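Local coordinates for conserved hypothetical protein BatB (Bacteroides thetaiotaomicron, PDB 3IBS) that is of unknown function but carries a magnesium-binding von Willebrand factor type A domain, here as the isolated domain of a predicted membrane protein, at residues A[13-18]-A[103-108]; A[113-118]-A[140-145]; A[56-61]-A[95-100]. All coordinates share one frame; numbering follows the deposited sequence.

Interaction 1. Residues A[13-18]-A[103-108]; sequences EVIIAL and RSFTPQ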
loop_
_atom_site.group_PDB
_atom_site.type_symbol
_atom_site.label_atom_id
_atom_site.label_comp_id
_atom_site.label_asym_id
_atom_site.label_seq_id
_atom_site.Cartn_x
_atom_site.Cartn_y
_atom_site.Cartn_z
ATOM N N GLU A 13 13.006 29.984 22.032
ATOM C CA GLU A 13 11.612 29.701 21.808
ATOM C C GLU A 13 11.487 28.906 20.506
ATOM O O GLU A 13 11.998 29.323 19.447
ATOM C CB GLU A 13 10.809 30.995 21.759
ATOM C CG GLU A 13 10.871 31.793 23.088
ATOM C CD GLU A 13 10.081 33.106 23.093
ATOM O OE1 GLU A 13 9.436 33.482 22.084
ATOM O OE2 GLU A 13 10.122 33.782 24.152
ATOM N N VAL A 14 10.831 27.751 20.599
ATOM C CA VAL A 14 10.714 26.833 19.467
ATOM C C VAL A 14 9.228 26.535 19.224
ATOM O O VAL A 14 8.517 26.071 20.132
ATOM C CB VAL A 14 11.494 25.507 19.732
ATOM C CG1 VAL A 14 11.242 24.489 18.606
ATOM C CG2 VAL A 14 12.986 25.763 19.870
ATOM N N ILE A 15 8.750 26.836 18.021
ATOM C CA ILE A 15 7.394 26.461 17.664
ATOM C C ILE A 15 7.397 25.416 16.563
ATOM O O ILE A 15 7.999 25.605 15.507
ATOM C CB ILE A 15 6.529 27.691 17.296
ATOM C CG1 ILE A 15 6.334 28.557 18.559
ATOM C CG2 ILE A 15 5.167 27.241 16.776
ATOM C CD1 ILE A 15 5.695 29.916 18.290
ATOM N N ILE A 16 6.739 24.288 16.819
ATOM C CA ILE A 16 6.680 23.230 15.816
ATOM C C ILE A 16 5.387 23.352 15.025
ATOM O O ILE A 16 4.319 23.506 15.607
ATOM C CB ILE A 16 6.749 21.848 16.479
ATOM C CG1 ILE A 16 8.131 21.704 17.133
ATOM C CG2 ILE A 16 6.516 20.711 15.407
ATOM C CD1 ILE A 16 8.065 21.148 18.469
ATOM N N ALA A 17 5.482 23.280 13.703
ATOM C CA ALA A 17 4.292 23.372 12.874
ATOM C C ALA A 17 4.156 22.018 12.199
ATOM O O ALA A 17 4.921 21.685 11.311
ATOM C CB ALA A 17 4.447 24.508 11.840
ATOM N N LEU A 18 3.205 21.225 12.664
ATOM C CA LEU A 18 3.117 19.830 12.253
ATOM C C LEU A 18 1.975 19.619 11.250
ATOM O O LEU A 18 0.810 19.895 11.536
ATOM C CB LEU A 18 2.931 18.943 13.489
ATOM C CG LEU A 18 2.657 17.444 13.293
ATOM C CD1 LEU A 18 3.807 16.749 12.517
ATOM C CD2 LEU A 18 2.433 16.779 14.677
ATOM N N ARG A 103 3.401 34.998 14.842
ATOM C CA ARG A 103 2.554 35.754 15.785
ATOM C C ARG A 103 2.518 35.163 17.205
ATOM O O ARG A 103 1.928 35.759 18.083
ATOM C CB ARG A 103 1.096 35.807 15.299
ATOM C CG ARG A 103 0.873 36.445 13.945
ATOM C CD ARG A 103 -0.633 36.769 13.719
ATOM N NE ARG A 103 -1.495 35.612 13.417
ATOM C CZ ARG A 103 -1.528 34.959 12.247
ATOM N NH1 ARG A 103 -0.715 35.287 11.247
ATOM N NH2 ARG A 103 -2.365 33.952 12.080
ATOM N N SER A 104 3.108 33.987 17.418
ATOM C CA SER A 104 2.859 33.213 18.642
ATOM C C SER A 104 4.038 33.231 19.626
ATOM O O SER A 104 3.970 32.629 20.713
ATOM C CB SER A 104 2.524 31.757 18.292
ATOM O OG SER A 104 1.360 31.660 17.484
ATOM N N PHE A 105 5.123 33.885 19.226
ATOM C CA PHE A 105 6.312 33.974 20.061
ATOM C C PHE A 105 6.094 35.068 21.083
ATOM O O PHE A 105 5.221 35.903 20.895
ATOM C CB PHE A 105 7.542 34.271 19.187
ATOM C CG PHE A 105 7.990 33.104 18.343
ATOM C CD1 PHE A 105 8.752 32.087 18.895
ATOM C CD2 PHE A 105 7.694 33.051 16.987
ATOM C CE1 PHE A 105 9.200 31.010 18.124
ATOM C CE2 PHE A 105 8.111 31.971 16.198
ATOM C CZ PHE A 105 8.873 30.948 16.762
ATOM N N THR A 106 6.850 35.058 22.181
ATOM C CA THR A 106 6.775 36.155 23.147
ATOM C C THR A 106 7.305 37.445 22.500
ATOM O O THR A 106 8.074 37.384 21.521
ATOM C CB THR A 106 7.559 35.881 24.472
ATOM O OG1 THR A 106 8.975 35.958 24.229
ATOM C CG2 THR A 106 7.174 34.537 25.086
ATOM N N PRO A 107 6.886 38.615 23.032
ATOM C CA PRO A 107 7.325 39.914 22.506
ATOM C C PRO A 107 8.810 40.196 22.753
ATOM O O PRO A 107 9.421 40.966 21.999
ATOM C CB PRO A 107 6.492 40.913 23.313
ATOM C CG PRO A 107 6.195 40.197 24.606
ATOM C CD PRO A 107 6.009 38.764 24.213
ATOM N N GLN A 108 9.363 39.580 23.802
ATOM C CA GLN A 108 10.740 39.804 24.259
ATOM C C GLN A 108 11.802 39.799 23.142
ATOM O O GLN A 108 11.960 38.807 22.429
ATOM C CB GLN A 108 11.089 38.756 25.325
ATOM C CG GLN A 108 12.412 39.008 26.033
ATOM C CD GLN A 108 12.797 37.903 27.008
ATOM O OE1 GLN A 108 12.114 36.886 27.129
ATOM N NE2 GLN A 108 13.902 38.109 27.714
#

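Interaction 2. Residues A[113-118]-A[140-145]; sequences RAIIVI and IQVSVL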
loop_
_atom_site.group_PDB
_atom_site.type_symbol
_atom_site.label_atom_id
_atom_site.label_comp_id
_atom_site.label_asym_id
_atom_site.label_seq_id
_atom_site.Cartn_x
_atom_site.Cartn_y
_atom_site.Cartn_z
ATOM N N ARG A 113 14.858 32.287 18.216
ATOM C CA ARG A 113 13.548 31.734 17.924
ATOM C C ARG A 113 13.589 30.894 16.665
ATOM O O ARG A 113 14.171 31.305 15.646
ATOM C CB ARG A 113 12.506 32.846 17.763
ATOM C CG ARG A 113 12.355 33.744 18.990
ATOM C CD ARG A 113 11.268 34.764 18.800
ATOM N NE ARG A 113 10.823 35.242 20.097
ATOM C CZ ARG A 113 11.325 36.297 20.738
ATOM N NH1 ARG A 113 12.310 37.013 20.204
ATOM N NH2 ARG A 113 10.839 36.628 21.921
ATOM N N ALA A 114 12.969 29.720 16.738
ATOM C CA ALA A 114 12.906 28.814 15.593
ATOM C C ALA A 114 11.487 28.316 15.345
ATOM O O ALA A 114 10.710 28.105 16.298
ATOM C CB ALA A 114 13.843 27.629 15.802
ATOM N N ILE A 115 11.149 28.159 14.063
ATOM C CA ILE A 115 9.930 27.478 13.646
ATOM C C ILE A 115 10.384 26.203 12.966
ATOM O O ILE A 115 11.258 26.262 12.100
ATOM C CB ILE A 115 9.085 28.329 12.648
ATOM C CG1 ILE A 115 8.629 29.630 13.315
ATOM C CG2 ILE A 115 7.900 27.494 12.110
ATOM C CD1 ILE A 115 7.976 30.644 12.337
ATOM N N ILE A 116 9.830 25.063 13.380
ATOM C CA ILE A 116 10.221 23.768 12.809
ATOM C C ILE A 116 9.009 23.161 12.153
ATOM O O ILE A 116 8.083 22.743 12.853
ATOM C CB ILE A 116 10.780 22.813 13.870
ATOM C CG1 ILE A 116 12.031 23.422 14.506
ATOM C CG2 ILE A 116 11.122 21.439 13.250
ATOM C CD1 ILE A 116 12.438 22.678 15.696
ATOM N N VAL A 117 9.002 23.179 10.812
ATOM C CA VAL A 117 7.911 22.648 10.019
ATOM C C VAL A 117 8.214 21.179 9.777
ATOM O O VAL A 117 9.316 20.828 9.329
ATOM C CB VAL A 117 7.784 23.385 8.635
ATOM C CG1 VAL A 117 6.575 22.873 7.836
ATOM C CG2 VAL A 117 7.673 24.894 8.842
ATOM N N ILE A 118 7.261 20.322 10.117
ATOM C CA ILE A 118 7.400 18.887 9.874
ATOM C C ILE A 118 6.302 18.411 8.919
ATOM O O ILE A 118 5.113 18.442 9.260
ATOM C CB ILE A 118 7.328 18.091 11.178
ATOM C CG1 ILE A 118 8.374 18.644 12.170
ATOM C CG2 ILE A 118 7.544 16.610 10.900
ATOM C CD1 ILE A 118 8.331 18.000 13.646
ATOM N N ILE A 140 13.594 35.057 13.027
ATOM C CA ILE A 140 13.138 33.695 13.337
ATOM C C ILE A 140 13.694 32.721 12.287
ATOM O O ILE A 140 13.565 32.970 11.102
ATOM C CB ILE A 140 11.592 33.615 13.362
ATOM C CG1 ILE A 140 11.027 34.500 14.485
ATOM C CG2 ILE A 140 11.124 32.157 13.554
ATOM C CD1 ILE A 140 9.605 35.018 14.210
ATOM N N GLN A 141 14.329 31.630 12.707
ATOM C CA GLN A 141 14.861 30.689 11.735
ATOM C C GLN A 141 13.889 29.556 11.477
ATOM O O GLN A 141 13.493 28.847 12.409
ATOM C CB GLN A 141 16.226 30.149 12.164
ATOM C CG GLN A 141 17.306 31.246 12.165
ATOM C CD GLN A 141 18.647 30.734 12.676
ATOM O OE1 GLN A 141 19.020 30.977 13.825
ATOM N NE2 GLN A 141 19.364 30.011 11.827
ATOM N N VAL A 142 13.519 29.389 10.207
ATOM C CA VAL A 142 12.565 28.364 9.827
ATOM C C VAL A 142 13.291 27.137 9.275
ATOM O O VAL A 142 13.974 27.209 8.235
ATOM C CB VAL A 142 11.496 28.890 8.832
ATOM C CG1 VAL A 142 10.405 27.826 8.580
ATOM C CG2 VAL A 142 10.850 30.173 9.360
ATOM N N SER A 143 13.135 26.016 9.974
ATOM C CA SER A 143 13.670 24.722 9.532
ATOM C C SER A 143 12.557 23.792 9.083
ATOM O O SER A 143 11.408 23.961 9.492
ATOM C CB SER A 143 14.504 24.030 10.632
ATOM O OG SER A 143 15.713 24.736 10.859
ATOM N N VAL A 144 12.909 22.811 8.238
ATOM C CA VAL A 144 11.925 21.849 7.714
ATOM C C VAL A 144 12.475 20.424 7.811
ATOM O O VAL A 144 13.598 20.143 7.362
ATOM C CB VAL A 144 11.530 22.141 6.237
ATOM C CG1 VAL A 144 10.442 21.180 5.752
ATOM C CG2 VAL A 144 11.061 23.589 6.066
ATOM N N LEU A 145 11.675 19.552 8.418
ATOM C CA LEU A 145 11.956 18.138 8.529
ATOM C C LEU A 145 11.008 17.459 7.580
ATOM O O LEU A 145 9.774 17.521 7.746
ATOM C CB LEU A 145 11.729 17.663 9.968
ATOM C CG LEU A 145 12.793 17.934 11.045
ATOM C CD1 LEU A 145 13.496 19.264 10.931
ATOM C CD2 LEU A 145 12.234 17.726 12.483
#

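Interaction 3. Residues A[56-61]-A[95-100]; sequences IVFAGD and GEAINL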
loop_
_atom_site.group_PDB
_atom_site.type_symbol
_atom_site.label_atom_id
_atom_site.label_comp_id
_atom_site.label_asym_id
_atom_site.label_seq_id
_atom_site.Cartn_x
_atom_site.Cartn_y
_atom_site.Cartn_z
ATOM N N ILE A 56 1.744 24.025 16.559
ATOM C CA ILE A 56 0.654 24.338 15.640
ATOM C C ILE A 56 0.443 23.085 14.819
ATOM O O ILE A 56 1.421 22.417 14.486
ATOM C CB ILE A 56 1.092 25.479 14.704
ATOM C CG1 ILE A 56 1.043 26.809 15.456
ATOM C CG2 ILE A 56 0.257 25.521 13.413
ATOM C CD1 ILE A 56 1.936 27.857 14.863
ATOM N N VAL A 57 -0.815 22.726 14.559
ATOM C CA VAL A 57 -1.110 21.650 13.634
ATOM C C VAL A 57 -1.754 22.273 12.389
ATOM O O VAL A 57 -2.407 23.323 12.485
ATOM C CB VAL A 57 -1.972 20.523 14.275
ATOM C CG1 VAL A 57 -1.170 19.764 15.350
ATOM C CG2 VAL A 57 -3.260 21.095 14.908
ATOM N N PHE A 58 -1.513 21.684 11.219
ATOM C CA PHE A 58 -2.116 22.227 9.999
ATOM C C PHE A 58 -2.468 21.156 8.994
ATOM O O PHE A 58 -1.838 20.074 8.917
ATOM C CB PHE A 58 -1.217 23.303 9.348
ATOM C CG PHE A 58 0.054 22.758 8.715
ATOM C CD1 PHE A 58 0.064 22.356 7.364
ATOM C CD2 PHE A 58 1.231 22.672 9.451
ATOM C CE1 PHE A 58 1.224 21.868 6.769
ATOM C CE2 PHE A 58 2.405 22.196 8.875
ATOM C CZ PHE A 58 2.418 21.779 7.539
ATOM N N ALA A 59 -3.499 21.466 8.221
ATOM C CA ALA A 59 -3.748 20.762 6.992
ATOM C C ALA A 59 -4.216 21.843 6.019
ATOM O O ALA A 59 -3.406 22.663 5.593
ATOM C CB ALA A 59 -4.783 19.628 7.209
ATOM N N GLY A 60 -5.502 21.881 5.691
ATOM C CA GLY A 60 -6.068 22.991 4.909
ATOM C C GLY A 60 -6.129 24.307 5.670
ATOM O O GLY A 60 -6.083 25.381 5.057
ATOM N N ASP A 61 -6.248 24.223 6.995
ATOM C CA ASP A 61 -6.123 25.369 7.904
ATOM C C ASP A 61 -5.012 25.069 8.907
ATOM O O ASP A 61 -4.544 23.920 8.989
ATOM C CB ASP A 61 -7.435 25.591 8.694
ATOM C CG ASP A 61 -8.622 25.996 7.796
ATOM O OD1 ASP A 61 -8.437 26.811 6.857
ATOM O OD2 ASP A 61 -9.751 25.488 8.026
ATOM N N GLY A 95 2.346 27.966 4.697
ATOM C CA GLY A 95 2.434 29.425 4.859
ATOM C C GLY A 95 1.596 29.964 6.008
ATOM O O GLY A 95 2.106 30.707 6.855
ATOM N N GLU A 96 0.317 29.585 6.044
ATOM C CA GLU A 96 -0.556 29.923 7.164
ATOM C C GLU A 96 0.036 29.466 8.517
ATOM O O GLU A 96 -0.014 30.213 9.501
ATOM C CB GLU A 96 -1.965 29.343 6.959
ATOM C CG GLU A 96 -2.753 29.982 5.805
ATOM C CD GLU A 96 -4.126 29.339 5.582
ATOM O OE1 GLU A 96 -4.689 28.752 6.529
ATOM O OE2 GLU A 96 -4.654 29.417 4.449
ATOM N N ALA A 97 0.628 28.268 8.556
ATOM C CA ALA A 97 1.199 27.758 9.808
ATOM C C ALA A 97 2.421 28.576 10.247
ATOM O O ALA A 97 2.528 28.966 11.409
ATOM C CB ALA A 97 1.528 26.251 9.708
ATOM N N ILE A 98 3.312 28.875 9.298
ATOM C CA ILE A 98 4.481 29.698 9.576
ATOM C C ILE A 98 4.066 31.088 10.032
ATOM O O ILE A 98 4.662 31.624 10.978
ATOM C CB ILE A 98 5.441 29.795 8.339
ATOM C CG1 ILE A 98 6.084 28.434 8.044
ATOM C CG2 ILE A 98 6.542 30.862 8.559
ATOM C CD1 ILE A 98 6.920 28.405 6.726
ATOM N N ASN A 99 3.070 31.675 9.364
ATOM C CA ASN A 99 2.594 33.032 9.713
ATOM C C ASN A 99 1.979 33.029 11.110
ATOM O O ASN A 99 2.211 33.952 11.891
ATOM C CB ASN A 99 1.562 33.555 8.715
ATOM C CG ASN A 99 2.176 33.983 7.389
ATOM O OD1 ASN A 99 3.405 34.218 7.264
ATOM N ND2 ASN A 99 1.316 34.113 6.390
ATOM N N LEU A 100 1.200 31.986 11.424
ATOM C CA LEU A 100 0.644 31.846 12.776
ATOM C C LEU A 100 1.778 31.684 13.804
ATOM O O LEU A 100 1.753 32.288 14.885
ATOM C CB LEU A 100 -0.328 30.659 12.846
ATOM C CG LEU A 100 -0.981 30.291 14.195
ATOM C CD1 LEU A 100 -1.803 31.478 14.799
ATOM C CD2 LEU A 100 -1.854 29.029 14.029
#

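Interaction 1. Residues A[13-18]-A[103-108]
Glu13 and Ile15, on one face of strand 13-18, receive the loop 103-108 that leads from helix 94-102 to strand 113-119. This is a helix-to-strand connection of the von Willebrand factor A fold, tied down beside the start of a central strand. The Glu13 chain runs out extended, CG anti to the carbonyl carbon (chi1 -62°), and presents both carboxylate oxygens to Thr106. The amide N of Thr106 donates to Glu13 OE1 at 3.0 Å, on the syn side and somewhat out of the carboxylate plane. The hydroxyl OG1 of Thr106 points at the other oxygen, OE2, though the modelled separation is very short and its exact value doubtful. Arg113 reinforces the grip, its NE forming a salt bridge with Glu13 OE1 and its NH2 bonding Thr106 OG1. OE1 thus takes both the Thr106 amide and Arg113 NE, and the negative charge of the carboxylate is probably well compensated.

Next to this carboxylate the Phe105 ring reaches in to the strand. Its CD1 touches Glu13 CB at 3.7 Å, and at the ring edge, near its plane, CE1 approaches Glu13 O at 3.5 Å. Ile15 CD1 touches Ser104 CB at 3.7 Å; the Ser104 hydroxyl bonds Leu100 O. Ile15 also covers one face of the Phe105 ring. Its CG1 is anti to the carbonyl carbon, and the extended end (chi2 170°) carries CD1 over the centre in a CH-pi contact, 3.5 Å from the Phe105 ring centroid and 7° off the normal.

Interaction 2. Residues A[113-118]-A[140-145]
Val117 O is gripped twice from strand 140-145: Leu145 N donates to it at 2.8 Å, and Val144 CA brings a C-H to it at 3.2 Å. Ile115 O repeats the pattern two residues earlier, taking Ser143 N at 2.8 Å with the C-H of Val142 CA close by. In the other direction, Ile115 N reaches Gln141 O and Val117 N reaches Ser143 O, and Gln141 N donates to Arg113 O. The two strands therefore run parallel in steady register, Ile115 beside Val142 and Val117 beside Val144, their directions 21° apart.

On the face bearing Ile115, Val117, Ile140 and Val142, branched side chains lean across the gap. Ile140 CG2, anti to its own backbone N, fits against Ile115 CG1 at 3.6 Å and also meets Ile115 CD1. Val142 is shared: its CG2 lies alongside Ile115, while its CG1 crosses to Val117 CG2 at 4.0 Å. Helix 94-102 covers this face through Ile98 and Ala101.

On the other face Leu145 does most of the touching. Its CD2 sits 4.0 Å from Ile116 CG2 and equally far from Ile118 CG1; the side chain slants across Ile116 and runs beside Ile118. Helix 33-46 packs over this side, as does helix 200-214. The hydroxyl of the buried Ser143 turns to the next strand, bonding Ile191 N. Inner strand 113-119 and strand 140-147, next to edge strand 191-195, are linked by helix 128-136 into a beta-alpha-beta unit of the mostly parallel sheet of a von Willebrand factor A domain.

Interaction 3. Residues A[56-61]-A[95-100]
Phe58 lays the CD2 side of its ring against the methyl of Ala97, CD2 to CB 3.6 Å, meeting it obliquely. CG of Phe58 stands between the backbone N and the carbonyl carbon (chi1 71°), which sets where the ring goes. Phe58 CB, placed by the backbone, is itself 4.0 Å from Ala97 CB.

Two residues back, Ile56 points the same way and fills the space between Ala97 and Leu100. Its CG2 branch touches Ala97 CB at 4.0 Å. The other branch runs further along the helix: CD1 lies 3.7 Å from Ala97 O and 3.9 Å from Leu100 CG, while CG1 meets Leu100 CD2. Leu100 presents these atoms because its CG is anti to the backbone N (chi1 177°), and the two side chains cross at an angle instead of lying alongside.

Here a helix packs on a strand of the alpha/beta sandwich of the von Willebrand factor A domain. Helix 95-100 runs nearly antiparallel to strand 56-58, at 165°, with the axes 8.8 Å apart at closest approach. Ala97 is the helix residue that comes nearest Phe58, their CA atoms 6.5 Å apart; Ala17 of the adjoining strand touches the same alanine. No hydrogen bond crosses the contact.

Past Phe58 the chain leaves the strand and turns, Ala59 N bonding Asp61 O. This brings Asp61 near the more exposed Glu96, whose extended chain ends with OE1 4.2 Å from Asp61 OD1. Two like charges so close should repel, although Lys89 NZ makes a long, weak ion pair with Asp61 OD1.

Overall arrangement
All three contacts meet around one mixed sheet. Strand 13-18 of interaction 1 lies between strand 56-58 of interaction 3 and strand 113-118 of interaction 2, bonded to both: Ile16 O accepts from Ile56 N at 2.8 Å, and Ile116 O from Ala17 N at 2.8 Å. Helix 95-100 spans interactions 2 and 3, with Ile98 CG1 4.0 Å from Val117 CG2. Interaction 1 sits at the end of the sheet away from the metal. Towards the other end, the side chain of Phe58 is about 7 Å from the bound magnesium ion, which Ser21 and Ser23 hold, and that of Val117 about 11 Å. Asp120, another magnesium-binding residue, lies near Phe58 but carries no ion here.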